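Local structure of Poly(A) RNA polymerase GLD2 (Rattus norvegicus, 6LBK) at residues H235-Q238 with P243-P246; T302-V307 with K311-P316; C63-Q66 with K72-L75. The protein probably adds AMP units from ATP to the 3' ends of selected cytoplasmic mRNAs and a single nucleotide to certain microRNAs, as a non-canonical poly(A) polymerase. The protein carries 1 engineered substitution. One frame throughout, in Å; residues are numbered along the deposited sequence.

Contact 1 (H235-Q238 with P243-P246); sequences HYLQ and PILP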
loop_
_atom_site.group_PDB
_atom_site.type_symbol
_atom_site.label_atom_id
_atom_site.label_comp_id
_atom_site.label_asym_id
_atom_site.label_seq_id
_atom_site.Cartn_x
_atom_site.Cartn_y
_atom_site.Cartn_z
ATOM N N HIS A 235 -3.471 -0.926 -11.332
ATOM C CA HIS A 235 -3.794 -0.320 -12.620
ATOM C C HIS A 235 -3.203 -1.126 -13.786
ATOM O O HIS A 235 -3.886 -1.375 -14.792
ATOM C CB HIS A 235 -3.293 1.116 -12.639
ATOM C CG HIS A 235 -3.357 1.755 -13.983
ATOM N ND1 HIS A 235 -4.527 2.239 -14.517
ATOM C CD2 HIS A 235 -2.409 1.930 -14.928
ATOM C CE1 HIS A 235 -4.295 2.713 -15.726
ATOM N NE2 HIS A 235 -3.017 2.532 -16.002
ATOM N N TYR A 236 -1.926 -1.526 -13.680
ATOM C CA TYR A 236 -1.313 -2.330 -14.740
ATOM C C TYR A 236 -2.113 -3.605 -14.973
ATOM O O TYR A 236 -2.378 -3.986 -16.125
ATOM C CB TYR A 236 0.169 -2.673 -14.431
ATOM C CG TYR A 236 0.769 -3.676 -15.450
ATOM C CD1 TYR A 236 0.921 -3.339 -16.811
ATOM C CD2 TYR A 236 1.161 -4.960 -15.054
ATOM C CE1 TYR A 236 1.452 -4.287 -17.759
ATOM C CE2 TYR A 236 1.690 -5.889 -15.991
ATOM C CZ TYR A 236 1.820 -5.547 -17.326
ATOM O OH TYR A 236 2.321 -6.467 -18.179
ATOM N N LEU A 237 -2.506 -4.273 -13.890
ATOM C CA LEU A 237 -3.329 -5.469 -14.004
ATOM C C LEU A 237 -4.719 -5.157 -14.544
ATOM O O LEU A 237 -5.346 -6.037 -15.142
ATOM C CB LEU A 237 -3.434 -6.161 -12.644
ATOM C CG LEU A 237 -2.168 -6.724 -11.983
ATOM C CD1 LEU A 237 -2.503 -7.305 -10.574
ATOM C CD2 LEU A 237 -1.480 -7.768 -12.879
ATOM N N GLN A 238 -5.205 -3.922 -14.375
ATOM C CA GLN A 238 -6.568 -3.583 -14.772
ATOM C C GLN A 238 -6.699 -3.254 -16.248
ATOM O O GLN A 238 -7.787 -3.403 -16.812
ATOM C CB GLN A 238 -7.073 -2.404 -13.946
ATOM C CG GLN A 238 -7.683 -2.783 -12.610
ATOM C CD GLN A 238 -8.063 -1.561 -11.801
ATOM O OE1 GLN A 238 -7.412 -0.518 -11.902
ATOM N NE2 GLN A 238 -9.134 -1.669 -11.013
ATOM N N PRO A 243 -7.799 -8.431 -19.285
ATOM C CA PRO A 243 -7.383 -7.883 -17.986
ATOM C C PRO A 243 -7.389 -8.925 -16.880
ATOM O O PRO A 243 -8.194 -9.857 -16.874
ATOM C CB PRO A 243 -8.419 -6.785 -17.724
ATOM C CG PRO A 243 -9.627 -7.245 -18.471
ATOM C CD PRO A 243 -9.172 -8.027 -19.654
ATOM N N ILE A 244 -6.463 -8.744 -15.937
ATOM C CA ILE A 244 -6.351 -9.597 -14.757
ATOM C C ILE A 244 -7.190 -9.112 -13.566
ATOM O O ILE A 244 -7.573 -9.931 -12.711
ATOM C CB ILE A 244 -4.859 -9.702 -14.359
ATOM C CG1 ILE A 244 -4.096 -10.622 -15.290
ATOM C CG2 ILE A 244 -4.650 -10.101 -12.901
ATOM C CD1 ILE A 244 -2.627 -10.674 -14.961
ATOM N N LEU A 245 -7.561 -7.831 -13.525
ATOM C CA LEU A 245 -8.400 -7.328 -12.439
ATOM C C LEU A 245 -9.465 -6.409 -13.029
ATOM O O LEU A 245 -9.175 -5.612 -13.939
ATOM C CB LEU A 245 -7.597 -6.585 -11.348
ATOM C CG LEU A 245 -6.726 -7.438 -10.404
ATOM C CD1 LEU A 245 -6.020 -6.591 -9.344
ATOM C CD2 LEU A 245 -7.513 -8.610 -9.756
ATOM N N PRO A 246 -10.704 -6.505 -12.543
ATOM C CA PRO A 246 -11.746 -5.584 -12.993
ATOM C C PRO A 246 -11.704 -4.339 -12.148
ATOM O O PRO A 246 -10.677 -4.066 -11.514
ATOM C CB PRO A 246 -13.027 -6.380 -12.760
ATOM C CG PRO A 246 -12.716 -7.146 -11.516
ATOM C CD PRO A 246 -11.235 -7.484 -11.580
#
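Leu-237 and Ile-244 are joined first through the backbone: Ile-244 N donates to Leu-237 O at 3.0 Å, arriving almost in line with the carbonyl. The same oxygen takes a second, longer bond from Leu-245 N, 3.3 Å away, whose donor stands well above the carbonyl plane, 60° out of it. Two successive amides thus share one acceptor near the C-terminal end of helix 226-239. A CA-H...O contact, Gln-238 CA to Leu-245 O at 3.4 Å, runs the other way.

The side-chain hydrogen bond belongs to Gln-238. Its chain is extended beyond CG and brings NE2 to Pro-246 O at 2.9 Å; the proline oxygen lies close to the amide plane and the N-H points at it fairly straight (160°). On the way, Gln-238 CG passes alongside both Pro-246 O and Leu-245 O. The amide nitrogen also bonds to Val-307 O, so two backbone carbonyls hold the amide and fix its rotation.

The chain doubles back at the C-terminal end of its own helix: after 226-239 the polypeptide turns, and residues 243-246 lie against the last turn of that helix before the chain enters helix 248-251.

Apolar packing adds to this. With CG anti to its carbonyl carbon (chi1 -63°), Leu-237 spreads its two methyls over two neighbours, Leu-237 CD2 meeting Ile-244 CD1 at 3.8 Å and Leu-237 CD1 meeting Leu-245 CD1, also at 3.8 Å. Val-200 touches Leu-237 and Leu-245, and Leu-286 of helix 283-297 packs on Ile-244.

Contact 2 (T302-V307 with K311-P316); sequences TQMISV and KAIPRP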
loop_
_atom_site.group_PDB
_atom_site.type_symbol
_atom_site.label_atom_id
_atom_site.label_comp_id
_atom_site.label_asym_id
_atom_site.label_seq_id
_atom_site.Cartn_x
_atom_site.Cartn_y
_atom_site.Cartn_z
ATOM N N THR A 302 0.428 13.626 -19.011
ATOM C CA THR A 302 -0.932 13.893 -19.449
ATOM C C THR A 302 -1.998 13.094 -18.715
ATOM O O THR A 302 -3.173 13.500 -18.746
ATOM C CB THR A 302 -1.076 13.611 -20.951
ATOM O OG1 THR A 302 -0.797 12.226 -21.194
ATOM C CG2 THR A 302 -0.105 14.481 -21.749
ATOM N N GLN A 303 -1.648 11.984 -18.058
ATOM C CA GLN A 303 -2.676 11.108 -17.515
ATOM C C GLN A 303 -2.493 10.807 -16.033
ATOM O O GLN A 303 -1.412 10.938 -15.455
ATOM C CB GLN A 303 -2.789 9.791 -18.293
ATOM C CG GLN A 303 -3.521 9.970 -19.608
ATOM C CD GLN A 303 -4.034 8.669 -20.156
ATOM O OE1 GLN A 303 -3.384 7.633 -20.023
ATOM N NE2 GLN A 303 -5.202 8.712 -20.796
ATOM N N MET A 304 -3.606 10.391 -15.442
ATOM C CA MET A 304 -3.697 9.995 -14.049
ATOM C C MET A 304 -4.301 8.602 -13.994
ATOM O O MET A 304 -5.143 8.221 -14.818
ATOM C CB MET A 304 -4.539 10.960 -13.204
ATOM C CG MET A 304 -6.036 10.751 -13.314
ATOM S SD MET A 304 -6.935 11.602 -11.994
ATOM C CE MET A 304 -8.591 11.005 -12.332
ATOM N N ILE A 305 -3.829 7.846 -13.025
ATOM C CA ILE A 305 -4.181 6.445 -12.843
ATOM C C ILE A 305 -5.383 6.330 -11.910
ATOM O O ILE A 305 -5.319 6.750 -10.744
ATOM C CB ILE A 305 -2.979 5.676 -12.285
ATOM C CG1 ILE A 305 -1.987 5.383 -13.426
ATOM C CG2 ILE A 305 -3.423 4.435 -11.483
ATOM C CD1 ILE A 305 -0.550 5.338 -12.955
ATOM N N SER A 306 -6.483 5.761 -12.410
ATOM C CA SER A 306 -7.717 5.645 -11.643
ATOM C C SER A 306 -8.048 4.159 -11.495
ATOM O O SER A 306 -8.585 3.541 -12.428
ATOM C CB SER A 306 -8.843 6.399 -12.304
ATOM O OG SER A 306 -10.063 6.076 -11.672
ATOM N N VAL A 307 -7.671 3.578 -10.343
ATOM C CA VAL A 307 -8.127 2.231 -10.009
ATOM C C VAL A 307 -9.646 2.210 -9.832
ATOM O O VAL A 307 -10.293 1.187 -10.094
ATOM C CB VAL A 307 -7.394 1.700 -8.760
ATOM C CG1 VAL A 307 -8.092 0.458 -8.206
ATOM C CG2 VAL A 307 -5.907 1.373 -9.072
ATOM N N LYS A 311 -9.038 2.516 -15.243
ATOM C CA LYS A 311 -8.683 3.196 -16.481
ATOM C C LYS A 311 -7.560 4.187 -16.212
ATOM O O LYS A 311 -7.307 4.605 -15.066
ATOM C CB LYS A 311 -9.891 3.932 -17.082
ATOM C CG LYS A 311 -10.964 3.012 -17.652
ATOM C CD LYS A 311 -12.159 3.781 -18.215
ATOM C CE LYS A 311 -13.104 2.829 -18.932
ATOM N NZ LYS A 311 -14.310 3.501 -19.454
ATOM N N ALA A 312 -6.888 4.549 -17.296
ATOM C CA ALA A 312 -6.093 5.764 -17.346
ATOM C C ALA A 312 -6.984 6.898 -17.840
ATOM O O ALA A 312 -7.695 6.745 -18.836
ATOM C CB ALA A 312 -4.878 5.576 -18.250
ATOM N N ILE A 313 -6.971 8.016 -17.123
ATOM C CA ILE A 313 -7.853 9.140 -17.421
ATOM C C ILE A 313 -6.943 10.317 -17.758
ATOM O O ILE A 313 -5.792 10.331 -17.307
ATOM C CB ILE A 313 -8.770 9.419 -16.212
ATOM C CG1 ILE A 313 -9.606 8.176 -15.878
ATOM C CG2 ILE A 313 -9.659 10.653 -16.397
ATOM C CD1 ILE A 313 -10.331 7.586 -17.064
ATOM N N PRO A 314 -7.373 11.298 -18.553
ATOM C CA PRO A 314 -6.544 12.493 -18.750
ATOM C C PRO A 314 -6.485 13.321 -17.480
ATOM O O PRO A 314 -7.432 13.351 -16.688
ATOM C CB PRO A 314 -7.272 13.250 -19.864
ATOM C CG PRO A 314 -8.675 12.739 -19.790
ATOM C CD PRO A 314 -8.507 11.287 -19.493
ATOM N N ARG A 315 -5.349 13.987 -17.284
ATOM C CA ARG A 315 -5.179 14.824 -16.100
ATOM C C ARG A 315 -6.242 15.917 -16.041
ATOM O O ARG A 315 -6.433 16.649 -17.024
ATOM C CB ARG A 315 -3.796 15.472 -16.067
ATOM C CG ARG A 315 -2.651 14.584 -15.657
ATOM C CD ARG A 315 -1.386 15.396 -15.744
ATOM N NE ARG A 315 -0.266 14.811 -15.031
ATOM C CZ ARG A 315 0.887 15.445 -14.846
ATOM N NH1 ARG A 315 1.055 16.671 -15.334
ATOM N NH2 ARG A 315 1.872 14.859 -14.181
ATOM N N PRO A 316 -6.926 16.069 -14.909
ATOM C CA PRO A 316 -7.904 17.148 -14.755
ATOM C C PRO A 316 -7.248 18.515 -14.721
ATOM O O PRO A 316 -6.082 18.662 -14.347
ATOM C CB PRO A 316 -8.574 16.824 -13.414
ATOM C CG PRO A 316 -8.313 15.373 -13.203
ATOM C CD PRO A 316 -6.932 15.168 -13.745
#
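The beta hairpin of strands 303-306 and 311-314 pairs Met-304 with Ile-313 and Ser-306 with Lys-311 in antiparallel hydrogen-bonded pairs. Met-304 N reaches Ile-313 O at 2.9 Å and Ile-313 N returns to Met-304 O at 2.9 Å; Ser-306 and Lys-311 exchange a similar pair nearer the turn. Beyond the strands a single further backbone bond, Arg-315 N to Thr-302 O at 2.7 Å, joins the two segments.

On the face carrying Met-304, Ser-306 and Ile-313, the methionine lies side by side with the isoleucine. Its CG sits between the backbone N and the carbonyl carbon (chi1 81°), and from there the extended chain carries CE to Ile-313 CB at 4.2 Å, while the methionine side chain crosses that of Pro-316 at about a right angle, Met-304 SD lying 4.0 Å from Pro-316 CD.

Within the PAP-associated region this hairpin is part of a small mixed sheet: strand 303-306 is central, flanked by 311-314 and, in parallel, by 328-329. Ser-306 OG is held there by Glu-329 OE2 and by Glu-309 N.

At the open end, Gln-303 and Pro-314 diverge, yet Gln-303 CB passes 3.2 Å from Ile-313 O. The extended Arg-315 side chain runs along Thr-302: Arg-315 CG lies 3.3 Å from Thr-302 O, and Thr-302 N sits over one face of the guanidinium. Thr-302 OG1 bonds instead to Asp-299.

Contact 3 (C63-Q66 with K72-L75); sequences CQQQ and KKEL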
loop_
_atom_site.group_PDB
_atom_site.type_symbol
_atom_site.label_atom_id
_atom_site.label_comp_id
_atom_site.label_asym_id
_atom_site.label_seq_id
_atom_site.Cartn_x
_atom_site.Cartn_y
_atom_site.Cartn_z
ATOM N N CYS A 63 8.912 -13.807 2.383
ATOM C CA CYS A 63 8.754 -12.462 2.938
ATOM C C CYS A 63 7.308 -12.079 3.257
ATOM O O CYS A 63 7.100 -11.104 3.975
ATOM C CB CYS A 63 9.344 -11.402 1.995
ATOM S SG CYS A 63 11.130 -11.480 1.794
ATOM N N GLN A 64 6.323 -12.805 2.745
ATOM C CA GLN A 64 4.919 -12.540 3.033
ATOM C C GLN A 64 4.670 -12.482 4.538
ATOM O O GLN A 64 5.246 -13.258 5.307
ATOM C CB GLN A 64 4.086 -13.648 2.399
ATOM C CG GLN A 64 2.621 -13.702 2.692
ATOM C CD GLN A 64 2.052 -15.038 2.239
ATOM O OE1 GLN A 64 0.845 -15.271 2.316
ATOM N NE2 GLN A 64 2.931 -15.946 1.836
ATOM N N GLN A 65 3.801 -11.562 4.955
ATOM C CA GLN A 65 3.481 -11.407 6.374
ATOM C C GLN A 65 2.840 -12.688 6.921
ATOM O O GLN A 65 1.829 -13.176 6.395
ATOM C CB GLN A 65 2.549 -10.210 6.572
ATOM C CG GLN A 65 2.144 -9.966 8.029
ATOM C CD GLN A 65 1.017 -8.941 8.172
ATOM O OE1 GLN A 65 1.245 -7.790 8.534
ATOM N NE2 GLN A 65 -0.201 -9.362 7.873
ATOM N N GLN A 66 3.448 -13.247 7.965
ATOM C CA GLN A 66 2.960 -14.489 8.540
ATOM C C GLN A 66 1.894 -14.226 9.596
ATOM O O GLN A 66 1.847 -13.163 10.222
ATOM C CB GLN A 66 4.118 -15.302 9.130
ATOM C CG GLN A 66 5.102 -15.827 8.068
ATOM C CD GLN A 66 6.416 -16.327 8.649
ATOM O OE1 GLN A 66 6.981 -15.718 9.562
ATOM N NE2 GLN A 66 6.913 -17.439 8.111
ATOM N N LYS A 72 0.811 -10.556 16.569
ATOM C CA LYS A 72 1.503 -9.612 17.460
ATOM C C LYS A 72 1.045 -8.178 17.211
ATOM O O LYS A 72 0.895 -7.380 18.156
ATOM C CB LYS A 72 3.018 -9.726 17.311
ATOM C CG LYS A 72 3.655 -10.706 18.304
ATOM C CD LYS A 72 2.910 -10.762 19.668
ATOM C CE LYS A 72 3.276 -9.675 20.733
ATOM N NZ LYS A 72 2.503 -9.911 22.039
ATOM N N LYS A 73 0.775 -7.842 15.951
ATOM C CA LYS A 73 0.237 -6.518 15.659
ATOM C C LYS A 73 -1.192 -6.359 16.189
ATOM O O LYS A 73 -1.564 -5.283 16.675
ATOM C CB LYS A 73 0.325 -6.243 14.154
ATOM C CG LYS A 73 1.768 -6.141 13.658
ATOM C CD LYS A 73 1.792 -5.800 12.202
ATOM C CE LYS A 73 3.169 -5.865 11.650
ATOM N NZ LYS A 73 3.101 -5.514 10.211
ATOM N N GLU A 74 -2.008 -7.414 16.106
ATOM C CA GLU A 74 -3.374 -7.310 16.589
ATOM C C GLU A 74 -3.419 -7.243 18.124
ATOM O O GLU A 74 -4.261 -6.537 18.696
ATOM C CB GLU A 74 -4.198 -8.482 16.049
ATOM C CG GLU A 74 -5.517 -8.651 16.793
ATOM C CD GLU A 74 -6.464 -7.498 16.537
ATOM O OE1 GLU A 74 -6.433 -6.970 15.407
ATOM O OE2 GLU A 74 -7.219 -7.114 17.461
ATOM N N LEU A 75 -2.530 -7.986 18.803
ATOM C CA LEU A 75 -2.427 -7.904 20.259
ATOM C C LEU A 75 -1.993 -6.514 20.684
ATOM O O LEU A 75 -2.510 -5.961 21.669
ATOM C CB LEU A 75 -1.424 -8.933 20.766
ATOM C CG LEU A 75 -1.840 -10.365 20.563
ATOM C CD1 LEU A 75 -0.681 -11.301 20.897
ATOM C CD2 LEU A 75 -3.054 -10.601 21.443
#
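Lys-73 reaches from helix 67-85 to Gln-65, in the short loop that separates this helix from helix 51-63. Its CB points toward the loop, and CG leaves anti to the carbonyl carbon (chi1 -66°). From CG onward every torsion is close to 180°, which makes an extended chain; Val-172 and Phe-174 of strand 172-178 touch this side chain. CE is the first atom to approach the partner, 4.1 Å from Gln-65 OE1. NZ then comes to 3.4 Å from the same Gln-65 OE1, a weak hydrogen bond. The strongest polar partner of Lys-73 NZ is Ser-108 O, supplemented by weak bonds to Ser-99 OG and Asp-109 O.

Gln-65 comes from the opposite direction, itself extended, with CG anti to the backbone N (chi1 180°). Its other amide atom, NE2, bonds to Ser-99 O, which sets the rotation of the amide and leaves OE1 directed at the lysine.

The contact lies in the palm region, beside the metal site: the side chain of Lys-73 is about 6 Å from that of Asp-109 and about 8 Å from that of Asp-111, both inferred to bind the catalytic magnesium. Because NZ bonds to Ser-108 O and, weakly, to Asp-109 O, the chemistry is consistent with a second-shell role, in which Lys-73, steadied weakly by Gln-65, helps to position the chain that presents the metal-binding carboxylates.

Contacts 1 and 2 are neighbours, with centres 15 Å apart, and touch directly. A probable hydrogen bond of 3.2 Å from Gln-238 NE2 to Val-307 O joins the helix end to the hairpin segment, and His-235 packs its CB 3.5 Å from Ile-305 CG2 and its CE1 3.5 Å from Ala-312 N. The C-terminal part of helix 226-239 thus touches both the returning chain and the hairpin. Contact 3 stands apart in the palm region: its centre is 27 Å from that of contact 1 and 34 Å from that of contact 2, on the other side of the chain's centre from the hairpin. Of the three, only contact 3 lies by the inferred magnesium ligands.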